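Local coordinates for protein dihydropteroate synthase (Xanthomonas albilineans, PDB 6Q62) that probably catalyses the condensation of para-aminobenzoate with 6-hydroxymethyl-7,8-dihydropterin diphosphate to give 7,8-dihydropteroate, the immediate precursor of folate derivatives, at residues V219-S224 against R255-L260; V26-D31 against L60-E65; D161-V166 against V203-H208; A11-T16 against L96-D101. All blocks are in the same frame, centred on the assembly; numbering follows the deposited sequence. Where two conformers were deposited one is given.

Contacts 1, 2 and 4 all reach the parallel sheet of the TIM barrel, while contact 3 packs two helices on the outside. Contact 1 pairs the seventh and eighth strands and touches the bound 6-chloroguanine. Contact 2 pairs the first and second, its centre about 19 Å from that of contact 1, and holds a sulfate through Asn27. Contact 4 brings the N-terminal hairpin against the N-terminal end of the third strand; it meets contact 2 where Asp61 OD1 lies 2.8 Å from Ser99 OG, and contact 1 through Leu15 and Leu259. Contact 3, centred about 28 Å from contacts 2 and 4, touches contact 1 through Leu206, which packs on Leu223 and Arg255.

Contact 1: residues V219-S224 against R255-L260; sequences VLAGLS and RGALLL. With 6GU (6-chloroguanine), chain E.
The flat group here is the purine of 6-chloroguanine, met by the 219-224 segment at two places. Leu220 CD2 rises obliquely to the side that carries N1 and N2, 3.9 Å from N1, while the chlorine on the ring carbon next to N1 points toward the carbonyl of Gly222, with CL6 3.2 Å from Gly222 O. Gly222 has no side chain, so the halogen can settle close to the backbone; its carbonyl is also gripped by Lys226, which bonds the ligand as well. The peptide groups behind the ligand are locked by a parallel ladder. Val219 O takes two N-H groups in its carbonyl plane, Leu258 N at 2.9 Å and the more distant Leu259 N at 3.2 Å, and Ala221 N returns a bond of 2.9 Å to Leu259 O. A water joins Val219 N to Gly256 O just before the ladder. Leu220 and Leu259 share one face and cross obliquely, tip to tip, with CD1 of Leu220 3.9 Å from CD1 of Leu259. Leu220 has CG anti to the backbone N (chi1 -176°), which leaves CD2 for the ligand. On the other face Ala221 CB sits 4.1 Å from Ala257 CB, near Leu260 CD2, against Ala252 of helix 242-254. That helix ends in a Schellman motif at Gly256, which turns the chain into the strand. Strands 220-221 and 259-262 are the seventh and eighth of a TIM barrel, with the ligand at the C-terminal end of its strands, the pterin site of this family.

Contact 2: residues V26-D31 against L60-E65; sequences VNVTPD and LDIGGE. With SO4 (sulfate ion), chain H.
The first beta-alpha-beta unit of the TIM barrel, strand 21-27, helix 41-54 and strand 59-63, brings its two parallel strands together here, and the ends of these strands and the loops after them carry the signature sequences of the dihydropteroate synthase family. Three backbone bonds zip the pair. Val26 N reaches Asp61 O at 2.8 Å from 27° above the carbonyl plane, whereas the next two run almost along the C=O axis: Gly63 N to Val26 O, and Val28 N to Gly63 O at 2.8 Å and 170°. Beyond the ladder Val28 O is buried by the contact and finds no partner in the model. On the face turned to helices 41-54 and 76-93, Val28 and Ile62 run alongside each other in the same direction, CG2 of Val28 3.8 Å from CG2 of Ile62; both reach helix 76-93. Thr29 CG2 rests 4.0 Å from Gly64 O, while its hydroxyl bonds to Ser32 and Thr67. Asp61 is turned to the barrel interior, where Ser99, Asn120 and Arg261 hold its carboxylate; the neighbouring Asp101 carboxylate would tend to raise its pKa, and Arg261 to lower it. Asn27 points into the same interior with CG anti to the carbonyl carbon (chi1 -73°). A water donates to both Asn27 OD1 and, weakly, Gly63 O. The sulfate, also bonded by Arg261 and His263, is consistent with a place for substrate diphosphate; Asn27 ND2 donates to its O1 at 3.0 Å, and weakly to its O3 at 3.4 Å.

Contact 3: residues D161-V166 against V203-H208; sequences DVVAEV and VQLLAH
Asp161 opens the segment as the N-cap of helix 162-179. Its OD1 accepts from Ala164 N at 3.3 Å, met well above the carboxylate plane, and Asp161 N in turn donates to Glu165 OE2, one residue past the capping-box position, at 3.1 Å in a straight bond of 168°. Val162 comes next and turns toward helix 199-207. With CG1 in the crowded position between backbone N and carbonyl carbon (chi1 73°), its two branches divide the work: CG1 touches Gln204 CB and CG2 lies 4.1 Å from Leu205 CD1. Val163 is at the heart of the crossing. Its CG2 sits 3.8 Å from His208 CB and equally close to ND1 of that ring, approaching obliquely, while the Val163 backbone rests on Leu205 CD2. Past Ala164 and Glu165, one turn on, Val166 meets the same methyl, with CG2 3.9 Å from Leu205 CD2. Leu205 thus packs against Val162, Val163 and Val166; the two axes cross at -69° with 9.7 Å between them. His208 is held by ND1 donating to Gln204 O at 3.0 Å, a carbonyl that also takes His208 N as the helix ends. Val281 of the second subunit packs on Gln204 and His208. Between these helices of the barrel's outer layer the contact is apolar, made by valine and leucine methyls together with the CB carbons of Gln204 and His208 and the flank of the imidazole; the polar bonds stay within each segment, and the ND1 bond holds the ring against Val163 CG2.

Contact 4: residues A11-T16 against L96-D101; sequences AGRILT and LPLSVD
The short strand 13-16 does not pair with strand 98-101; it passes the residues just ahead of that strand, and the nearest CA atoms, those of Arg13 and Pro97, are 5.3 Å apart. The long side chain of Arg13 does most of the work. CG stands anti to the carbonyl carbon (chi1 -67°), and from there to NE the chain is extended, so it runs alongside the Leu96-Pro97 peptide. Arg13 CB lies 4.0 Å from Pro97 CG, and CD comes within 3.3 Å of Leu96 O. At its end NH1 donates to Leu96 O at 2.8 Å, at 161°; the oxygen lies at the edge of the guanidinium, almost in its plane, although the nitrogen stands well above the carbonyl plane. NH2 bonds Val91 O near the end of helix 76-93, where a cation would suit the negative helix terminus. Strands 7-10 and 13-16 form a tight beta hairpin, Ala11 and Gly12 taking the positive-phi turn, and this hairpin lies against the N-terminal end of the TIM-barrel strands, away from the ligand at their C-terminal end. At the CG tip of the proline ring, Leu15 CB is 4.3 Å from Pro97 CG. Leu15 CG is anti to the backbone N (chi1 180°), and the side chain reaches Met118 and Leu8. Leu98 approaches Arg13 NH1 with its CG at 4.5 Å.

Contact 1: residues V219-S224 against R255-L260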
loop_
_atom_site.group_PDB
_atom_site.type_symbol
_atom_site.label_atom_id
_atom_site.label_comp_id
_atom_site.label_asym_id
_atom_site.label_seq_id
_atom_site.Cartn_x
_atom_site.Cartn_y
_atom_site.Cartn_z
ATOM N N VAL A 219 -15.757 3.872 12.229
ATOM C CA VAL A 219 -15.218 2.511 12.339
ATOM C C VAL A 219 -13.695 2.557 12.367
ATOM O O VAL A 219 -13.059 3.237 11.533
ATOM C CB VAL A 219 -15.755 1.624 11.175
ATOM C CG1 VAL A 219 -15.088 0.241 11.116
ATOM C CG2 VAL A 219 -17.278 1.493 11.205
ATOM N N LEU A 220 -13.112 1.856 13.338
ATOM C CA LEU A 220 -11.667 1.726 13.488
ATOM C C LEU A 220 -11.297 0.336 12.972
ATOM O O LEU A 220 -11.984 -0.635 13.293
ATOM C CB LEU A 220 -11.296 1.864 14.977
ATOM C CG LEU A 220 -9.809 1.843 15.360
ATOM C CD1 LEU A 220 -9.585 2.562 16.666
ATOM C CD2 LEU A 220 -9.207 0.456 15.402
ATOM N N ALA A 221 -10.206 0.234 12.202
ATOM C CA ALA A 221 -9.721 -1.065 11.702
ATOM C C ALA A 221 -8.276 -1.160 12.124
ATOM O O ALA A 221 -7.525 -0.234 11.922
ATOM C CB ALA A 221 -9.798 -1.125 10.173
ATOM N N GLY A 222 -7.903 -2.284 12.691
ATOM C CA GLY A 222 -6.534 -2.541 13.111
ATOM C C GLY A 222 -6.074 -3.891 12.582
ATOM O O GLY A 222 -6.451 -4.915 13.138
ATOM N N LEU A 223 -5.274 -3.921 11.506
ATOM C CA LEU A 223 -4.790 -5.207 10.981
ATOM C C LEU A 223 -3.270 -5.223 11.036
ATOM O O LEU A 223 -2.636 -6.152 10.527
ATOM C CB LEU A 223 -5.250 -5.387 9.510
ATOM C CG LEU A 223 -6.754 -5.424 9.230
ATOM C CD1 LEU A 223 -7.208 -4.157 8.527
ATOM C CD2 LEU A 223 -7.097 -6.578 8.345
ATOM N N SER A 224 -2.694 -4.234 11.702
ATOM C CA SER A 224 -1.254 -3.999 11.716
ATOM C C SER A 224 -0.381 -5.167 12.159
ATOM O O SER A 224 -0.370 -5.569 13.310
ATOM C CB SER A 224 -0.929 -2.752 12.523
ATOM O OG SER A 224 0.417 -2.401 12.287
ATOM N N ARG A 255 -12.986 1.087 2.171
ATOM C CA ARG A 255 -14.222 0.420 2.534
ATOM C C ARG A 255 -14.962 1.080 3.711
ATOM O O ARG A 255 -15.915 0.498 4.210
ATOM C CB ARG A 255 -13.993 -1.077 2.751
ATOM C CG ARG A 255 -13.898 -1.801 1.409
ATOM C CD ARG A 255 -13.081 -3.070 1.425
ATOM N NE ARG A 255 -12.968 -3.645 0.081
ATOM C CZ ARG A 255 -12.141 -3.242 -0.882
ATOM N NH1 ARG A 255 -11.341 -2.192 -0.692
ATOM N NH2 ARG A 255 -12.137 -3.856 -2.056
ATOM N N GLY A 256 -14.583 2.311 4.053
ATOM C CA GLY A 256 -15.295 3.133 5.017
ATOM C C GLY A 256 -14.665 3.365 6.376
ATOM O O GLY A 256 -15.178 4.195 7.136
ATOM N N ALA A 257 -13.548 2.679 6.708
ATOM C CA ALA A 257 -12.931 2.890 8.024
ATOM C C ALA A 257 -12.415 4.332 8.136
ATOM O O ALA A 257 -11.832 4.842 7.167
ATOM C CB ALA A 257 -11.796 1.896 8.255
ATOM N N LEU A 258 -12.730 5.023 9.263
ATOM C CA LEU A 258 -12.237 6.408 9.479
ATOM C C LEU A 258 -11.029 6.475 10.405
ATOM O O LEU A 258 -10.390 7.526 10.540
ATOM C CB LEU A 258 -13.340 7.376 9.941
ATOM C CG LEU A 258 -14.346 7.692 8.836
ATOM C CD1 LEU A 258 -15.671 8.220 9.430
ATOM C CD2 LEU A 258 -13.712 8.605 7.781
ATOM N N LEU A 259 -10.720 5.366 11.069
ATOM C CA LEU A 259 -9.534 5.331 11.949
ATOM C C LEU A 259 -8.771 4.048 11.675
ATOM O O LEU A 259 -9.391 2.982 11.514
ATOM C CB LEU A 259 -9.955 5.386 13.452
ATOM C CG LEU A 259 -9.631 6.659 14.246
ATOM C CD1 LEU A 259 -9.739 6.387 15.732
ATOM C CD2 LEU A 259 -8.199 7.121 14.030
ATOM N N LEU A 260 -7.447 4.142 11.640
ATOM C CA LEU A 260 -6.570 2.992 11.307
ATOM C C LEU A 260 -5.529 2.855 12.385
ATOM O O LEU A 260 -4.810 3.821 12.680
ATOM C CB LEU A 260 -5.885 3.171 9.926
ATOM C CG LEU A 260 -6.887 3.365 8.764
ATOM C CD1 LEU A 260 -6.204 3.929 7.565
ATOM C CD2 LEU A 260 -7.657 2.040 8.457
HETATM CL CL6 6GU E . -7.529 -4.375 16.098
HETATM N N1 6GU E . -8.409 -2.646 17.645
HETATM C C2 6GU E . -8.390 -2.011 18.886
HETATM N N2 6GU E . -9.383 -1.152 19.063
HETATM N N3 6GU E . -7.470 -2.231 19.893
HETATM C C4 6GU E . -6.533 -3.197 19.594
HETATM C C5 6GU E . -6.504 -3.903 18.362
HETATM C C6 6GU E . -7.472 -3.553 17.473
HETATM N N7 6GU E . -5.453 -4.816 18.383
HETATM C C8 6GU E . -4.880 -4.634 19.638
HETATM N N9 6GU E . -5.494 -3.675 20.381
HETATM O O HOH W 1 -16.254 4.838 9.586
#

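Contact 2: residues V26-D31 against L60-E65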
loop_
_atom_site.group_PDB
_atom_site.type_symbol
_atom_site.label_atom_id
_atom_site.label_comp_id
_atom_site.label_asym_id
_atom_site.label_seq_id
_atom_site.Cartn_x
_atom_site.Cartn_y
_atom_site.Cartn_z
ATOM N N VAL A 26 1.327 2.642 20.629
ATOM C CA VAL A 26 2.382 2.843 21.617
ATOM C C VAL A 26 2.219 1.774 22.693
ATOM O O VAL A 26 1.413 1.931 23.611
ATOM C CB VAL A 26 2.424 4.281 22.210
ATOM C CG1 VAL A 26 3.576 4.436 23.219
ATOM C CG2 VAL A 26 2.515 5.320 21.105
ATOM N N ASN A 27 2.967 0.658 22.571
ATOM C CA ASN A 27 2.896 -0.401 23.568
ATOM C C ASN A 27 3.920 -0.132 24.661
ATOM O O ASN A 27 5.093 0.120 24.378
ATOM C CB ASN A 27 3.115 -1.764 22.932
ATOM C CG ASN A 27 1.949 -2.250 22.113
ATOM O OD1 ASN A 27 0.779 -2.055 22.459
ATOM N ND2 ASN A 27 2.248 -2.915 21.020
ATOM N N VAL A 28 3.458 -0.137 25.908
ATOM C CA VAL A 28 4.350 0.119 27.037
ATOM C C VAL A 28 4.565 -1.222 27.716
ATOM O O VAL A 28 3.926 -1.526 28.718
ATOM C CB VAL A 28 3.804 1.175 28.042
ATOM C CG1 VAL A 28 4.919 1.647 28.998
ATOM C CG2 VAL A 28 3.156 2.353 27.322
ATOM N N THR A 29 5.414 -2.055 27.135
ATOM C CA THR A 29 5.699 -3.366 27.725
ATOM C C THR A 29 7.210 -3.562 27.608
ATOM O O THR A 29 7.790 -3.175 26.584
ATOM C CB THR A 29 4.941 -4.527 27.011
ATOM O OG1 THR A 29 5.315 -4.565 25.640
ATOM C CG2 THR A 29 3.406 -4.430 27.128
ATOM N N PRO A 30 7.884 -4.137 28.616
ATOM C CA PRO A 30 9.341 -4.378 28.466
ATOM C C PRO A 30 9.720 -5.154 27.193
ATOM O O PRO A 30 10.739 -4.845 26.578
ATOM C CB PRO A 30 9.701 -5.149 29.735
ATOM C CG PRO A 30 8.644 -4.741 30.737
ATOM C CD PRO A 30 7.385 -4.629 29.915
ATOM N N ASP A 31 8.868 -6.110 26.756
ATOM C CA ASP A 31 9.102 -6.928 25.551
ATOM C C ASP A 31 8.981 -6.133 24.236
ATOM O O ASP A 31 9.427 -6.605 23.189
ATOM C CB ASP A 31 8.198 -8.176 25.535
ATOM N N LEU A 60 -2.453 8.824 19.293
ATOM C CA LEU A 60 -1.612 7.753 19.820
ATOM C C LEU A 60 -2.422 6.874 20.754
ATOM O O LEU A 60 -3.176 7.390 21.557
ATOM C CB LEU A 60 -0.407 8.328 20.570
ATOM C CG LEU A 60 0.523 9.248 19.744
ATOM C CD1 LEU A 60 1.627 9.806 20.632
ATOM C CD2 LEU A 60 1.136 8.502 18.544
ATOM N N ASP A 61 -2.286 5.551 20.630
ATOM C CA ASP A 61 -3.000 4.607 21.478
ATOM C C ASP A 61 -1.963 3.986 22.408
ATOM O O ASP A 61 -1.114 3.208 21.963
ATOM C CB ASP A 61 -3.648 3.529 20.630
ATOM C CG ASP A 61 -4.586 2.628 21.407
ATOM O OD1 ASP A 61 -5.351 3.149 22.245
ATOM O OD2 ASP A 61 -4.556 1.386 21.167
ATOM N N ILE A 62 -2.066 4.291 23.701
ATOM C CA ILE A 62 -1.084 3.877 24.718
ATOM C C ILE A 62 -1.665 2.692 25.491
ATOM O O ILE A 62 -2.734 2.818 26.090
ATOM C CB ILE A 62 -0.780 5.086 25.648
ATOM C CG1 ILE A 62 -0.219 6.262 24.808
ATOM C CG2 ILE A 62 0.216 4.698 26.772
ATOM C CD1 ILE A 62 -0.436 7.634 25.423
ATOM N N GLY A 63 -0.977 1.563 25.441
ATOM C CA GLY A 63 -1.460 0.356 26.113
ATOM C C GLY A 63 -0.377 -0.311 26.926
ATOM O O GLY A 63 0.773 -0.362 26.494
ATOM N N GLY A 64 -0.746 -0.842 28.090
ATOM C CA GLY A 64 0.229 -1.510 28.942
ATOM C C GLY A 64 -0.021 -2.998 29.092
ATOM O O GLY A 64 0.652 -3.644 29.888
ATOM N N GLU A 65 -1.012 -3.541 28.360
ATOM C CA GLU A 65 -1.384 -4.956 28.449
ATOM C C GLU A 65 -1.626 -5.561 27.069
ATOM O O GLU A 65 -2.541 -5.135 26.364
ATOM C CB GLU A 65 -2.619 -5.109 29.368
ATOM C CG GLU A 65 -3.076 -6.544 29.578
ATOM C CD GLU A 65 -4.148 -6.735 30.627
ATOM O OE1 GLU A 65 -4.990 -5.823 30.791
ATOM O OE2 GLU A 65 -4.166 -7.808 31.271
HETATM S S SO4 H . -0.555 -4.700 19.232
HETATM O O1 SO4 H . 0.881 -4.603 18.908
HETATM O O2 SO4 H . -0.861 -6.006 19.833
HETATM O O3 SO4 H . -0.943 -3.633 20.222
HETATM O O4 SO4 H . -1.361 -4.571 18.029
HETATM O O HOH W 2 -1.526 0.239 22.450
HETATM O O HOH W 3 0.608 -2.983 25.129
#

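Contact 3: residues D161-V166 against V203-H208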
loop_
_atom_site.group_PDB
_atom_site.type_symbol
_atom_site.label_atom_id
_atom_site.label_comp_id
_atom_site.label_asym_id
_atom_site.label_seq_id
_atom_site.Cartn_x
_atom_site.Cartn_y
_atom_site.Cartn_z
ATOM N N ASP A 161 -21.871 -17.052 10.641
ATOM C CA ASP A 161 -21.775 -15.877 9.785
ATOM C C ASP A 161 -21.021 -14.805 10.586
ATOM O O ASP A 161 -21.641 -14.036 11.326
ATOM C CB ASP A 161 -23.201 -15.406 9.413
ATOM C CG ASP A 161 -23.328 -14.322 8.353
ATOM O OD1 ASP A 161 -22.333 -13.596 8.110
ATOM O OD2 ASP A 161 -24.436 -14.167 7.800
ATOM N N VAL A 162 -19.683 -14.770 10.453
ATOM C CA VAL A 162 -18.832 -13.824 11.198
ATOM C C VAL A 162 -19.262 -12.347 11.016
ATOM O O VAL A 162 -19.274 -11.610 11.991
ATOM C CB VAL A 162 -17.312 -14.028 10.924
ATOM C CG1 VAL A 162 -16.898 -13.533 9.528
ATOM C CG2 VAL A 162 -16.467 -13.359 12.011
ATOM N N VAL A 163 -19.636 -11.928 9.799
ATOM C CA VAL A 163 -20.031 -10.535 9.529
ATOM C C VAL A 163 -21.305 -10.178 10.286
ATOM O O VAL A 163 -21.390 -9.101 10.902
ATOM C CB VAL A 163 -20.174 -10.269 7.993
ATOM C CG1 VAL A 163 -20.804 -8.897 7.703
ATOM C CG2 VAL A 163 -18.827 -10.385 7.308
ATOM N N ALA A 164 -22.310 -11.073 10.210
ATOM C CA ALA A 164 -23.583 -10.829 10.875
ATOM C C ALA A 164 -23.413 -10.865 12.405
ATOM O O ALA A 164 -23.999 -10.034 13.093
ATOM C CB ALA A 164 -24.619 -11.847 10.435
ATOM N N GLU A 165 -22.593 -11.785 12.917
ATOM C CA GLU A 165 -22.329 -11.934 14.355
ATOM C C GLU A 165 -21.592 -10.720 14.928
ATOM O O GLU A 165 -21.988 -10.202 15.978
ATOM C CB GLU A 165 -21.606 -13.250 14.643
ATOM C CG GLU A 165 -22.572 -14.423 14.583
ATOM C CD GLU A 165 -21.970 -15.812 14.600
ATOM O OE1 GLU A 165 -21.244 -16.143 15.565
ATOM O OE2 GLU A 165 -22.257 -16.588 13.659
ATOM N N VAL A 166 -20.536 -10.252 14.228
ATOM C CA VAL A 166 -19.811 -9.045 14.646
ATOM C C VAL A 166 -20.733 -7.831 14.604
ATOM O O VAL A 166 -20.767 -7.083 15.574
ATOM C CB VAL A 166 -18.494 -8.819 13.852
ATOM C CG1 VAL A 166 -17.918 -7.426 14.112
ATOM C CG2 VAL A 166 -17.454 -9.881 14.188
ATOM N N VAL A 203 -10.606 -11.663 6.461
ATOM C CA VAL A 203 -10.774 -11.248 5.067
ATOM C C VAL A 203 -12.255 -10.945 4.790
ATOM O O VAL A 203 -12.566 -9.925 4.170
ATOM C CB VAL A 203 -10.186 -12.307 4.100
ATOM C CG1 VAL A 203 -10.534 -11.988 2.643
ATOM C CG2 VAL A 203 -8.676 -12.418 4.274
ATOM N N GLN A 204 -13.171 -11.796 5.309
ATOM C CA GLN A 204 -14.618 -11.579 5.176
ATOM C C GLN A 204 -15.027 -10.249 5.802
ATOM O O GLN A 204 -15.770 -9.483 5.191
ATOM C CB GLN A 204 -15.417 -12.709 5.840
ATOM C CG GLN A 204 -15.451 -14.031 5.064
ATOM C CD GLN A 204 -16.257 -13.968 3.786
ATOM O OE1 GLN A 204 -17.316 -13.329 3.701
ATOM N NE2 GLN A 204 -15.765 -14.645 2.767
ATOM N N LEU A 205 -14.553 -9.973 7.023
ATOM C CA LEU A 205 -14.903 -8.731 7.716
ATOM C C LEU A 205 -14.385 -7.507 7.014
ATOM O O LEU A 205 -15.053 -6.467 7.038
ATOM C CB LEU A 205 -14.388 -8.747 9.166
ATOM C CG LEU A 205 -15.158 -9.655 10.136
ATOM C CD1 LEU A 205 -14.325 -9.933 11.352
ATOM C CD2 LEU A 205 -16.508 -9.028 10.534
ATOM N N LEU A 206 -13.180 -7.607 6.412
ATOM C CA LEU A 206 -12.592 -6.489 5.672
ATOM C C LEU A 206 -13.346 -6.274 4.363
ATOM O O LEU A 206 -13.712 -5.148 4.047
ATOM C CB LEU A 206 -11.100 -6.741 5.392
ATOM C CG LEU A 206 -10.311 -5.663 4.624
ATOM C CD1 LEU A 206 -10.498 -4.290 5.244
ATOM C CD2 LEU A 206 -8.810 -6.018 4.626
ATOM N N ALA A 207 -13.649 -7.360 3.650
ATOM C CA ALA A 207 -14.384 -7.245 2.389
ATOM C C ALA A 207 -15.785 -6.649 2.628
ATOM O O ALA A 207 -16.230 -5.827 1.835
ATOM C CB ALA A 207 -14.495 -8.614 1.729
ATOM N N HIS A 208 -16.438 -7.024 3.743
ATOM C CA HIS A 208 -17.786 -6.559 4.101
ATOM C C HIS A 208 -17.809 -5.399 5.091
ATOM O O HIS A 208 -18.858 -5.094 5.656
ATOM C CB HIS A 208 -18.638 -7.721 4.610
ATOM C CG HIS A 208 -18.910 -8.758 3.578
ATOM N ND1 HIS A 208 -18.228 -9.941 3.568
ATOM C CD2 HIS A 208 -19.791 -8.752 2.553
ATOM C CE1 HIS A 208 -18.737 -10.645 2.573
ATOM N NE2 HIS A 208 -19.655 -9.956 1.914
#

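Contact 4: residues A11-T16 against L96-D101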
loop_
_atom_site.group_PDB
_atom_site.type_symbol
_atom_site.label_atom_id
_atom_site.label_comp_id
_atom_site.label_asym_id
_atom_site.label_seq_id
_atom_site.Cartn_x
_atom_site.Cartn_y
_atom_site.Cartn_z
ATOM N N ALA A 11 -10.891 15.187 25.098
ATOM C CA ALA A 11 -10.496 16.006 26.249
ATOM C C ALA A 11 -9.872 17.337 25.810
ATOM O O ALA A 11 -8.794 17.711 26.275
ATOM C CB ALA A 11 -9.554 15.225 27.176
ATOM N N GLY A 12 -10.514 17.988 24.845
ATOM C CA GLY A 12 -10.052 19.276 24.333
ATOM C C GLY A 12 -9.232 19.208 23.064
ATOM O O GLY A 12 -9.062 20.238 22.397
ATOM N N ARG A 13 -8.712 17.993 22.711
ATOM C CA ARG A 13 -7.937 17.783 21.476
ATOM C C ARG A 13 -8.883 17.208 20.462
ATOM O O ARG A 13 -9.469 16.138 20.686
ATOM C CB ARG A 13 -6.741 16.857 21.724
ATOM C CG ARG A 13 -5.745 17.522 22.628
ATOM C CD ARG A 13 -4.549 16.677 22.930
ATOM N NE ARG A 13 -3.712 17.401 23.870
ATOM C CZ ARG A 13 -2.459 17.093 24.173
ATOM N NH1 ARG A 13 -1.863 16.055 23.597
ATOM N NH2 ARG A 13 -1.787 17.827 25.043
ATOM N N ILE A 14 -9.087 17.945 19.371
ATOM C CA ILE A 14 -10.076 17.582 18.363
ATOM C C ILE A 14 -9.536 16.646 17.308
ATOM O O ILE A 14 -8.525 16.939 16.676
ATOM C CB ILE A 14 -10.735 18.838 17.728
ATOM C CG1 ILE A 14 -11.125 19.908 18.804
ATOM C CG2 ILE A 14 -11.926 18.446 16.837
ATOM C CD1 ILE A 14 -12.118 19.458 19.954
ATOM N N LEU A 15 -10.236 15.526 17.116
ATOM C CA LEU A 15 -9.935 14.544 16.082
ATOM C C LEU A 15 -11.072 14.668 15.056
ATOM O O LEU A 15 -12.212 14.299 15.355
ATOM C CB LEU A 15 -9.896 13.127 16.696
ATOM C CG LEU A 15 -9.603 11.972 15.740
ATOM C CD1 LEU A 15 -8.186 12.094 15.149
ATOM C CD2 LEU A 15 -9.792 10.616 16.436
ATOM N N THR A 16 -10.773 15.204 13.866
ATOM C CA THR A 16 -11.779 15.388 12.814
ATOM C C THR A 16 -11.721 14.237 11.824
ATOM O O THR A 16 -10.693 14.044 11.173
ATOM C CB THR A 16 -11.612 16.763 12.135
ATOM O OG1 THR A 16 -11.484 17.761 13.152
ATOM C CG2 THR A 16 -12.785 17.093 11.200
ATOM N N LEU A 96 -1.258 15.852 20.083
ATOM C CA LEU A 96 -2.198 14.851 19.602
ATOM C C LEU A 96 -3.177 14.350 20.628
ATOM O O LEU A 96 -2.777 14.101 21.745
ATOM C CB LEU A 96 -1.403 13.597 19.091
ATOM C CG LEU A 96 -0.504 13.815 17.889
ATOM C CD1 LEU A 96 0.077 12.459 17.411
ATOM C CD2 LEU A 96 -1.276 14.522 16.722
ATOM N N PRO A 97 -4.418 13.990 20.196
ATOM C CA PRO A 97 -5.310 13.248 21.078
ATOM C C PRO A 97 -4.609 11.951 21.486
ATOM O O PRO A 97 -3.864 11.358 20.693
ATOM C CB PRO A 97 -6.503 12.931 20.179
ATOM C CG PRO A 97 -6.413 13.892 19.064
ATOM C CD PRO A 97 -4.999 14.135 18.852
ATOM N N LEU A 98 -4.819 11.531 22.732
ATOM C CA LEU A 98 -4.224 10.320 23.266
ATOM C C LEU A 98 -5.316 9.367 23.700
ATOM O O LEU A 98 -6.219 9.748 24.431
ATOM C CB LEU A 98 -3.303 10.616 24.464
ATOM C CG LEU A 98 -2.202 11.649 24.231
ATOM C CD1 LEU A 98 -1.502 11.961 25.523
ATOM C CD2 LEU A 98 -1.176 11.158 23.182
ATOM N N SER A 99 -5.210 8.124 23.250
ATOM C CA SER A 99 -6.131 7.069 23.630
ATOM C C SER A 99 -5.421 6.130 24.605
ATOM O O SER A 99 -4.202 5.938 24.526
ATOM C CB SER A 99 -6.530 6.283 22.390
ATOM O OG SER A 99 -7.237 5.098 22.720
ATOM N N VAL A 100 -6.179 5.588 25.563
ATOM C CA VAL A 100 -5.658 4.581 26.468
ATOM C C VAL A 100 -6.313 3.253 26.086
ATOM O O VAL A 100 -7.562 3.151 26.027
ATOM C CB VAL A 100 -5.818 4.941 27.974
ATOM C CG1 VAL A 100 -7.291 5.178 28.371
ATOM C CG2 VAL A 100 -5.154 3.884 28.869
ATOM N N ASP A 101 -5.497 2.263 25.797
ATOM C CA ASP A 101 -5.972 0.939 25.401
ATOM C C ASP A 101 -6.038 0.066 26.664
ATOM O O ASP A 101 -5.016 -0.477 27.129
ATOM C CB ASP A 101 -4.990 0.380 24.366
ATOM C CG ASP A 101 -5.235 -0.995 23.823
ATOM O OD1 ASP A 101 -6.124 -1.683 24.331
ATOM O OD2 ASP A 101 -4.522 -1.388 22.881
#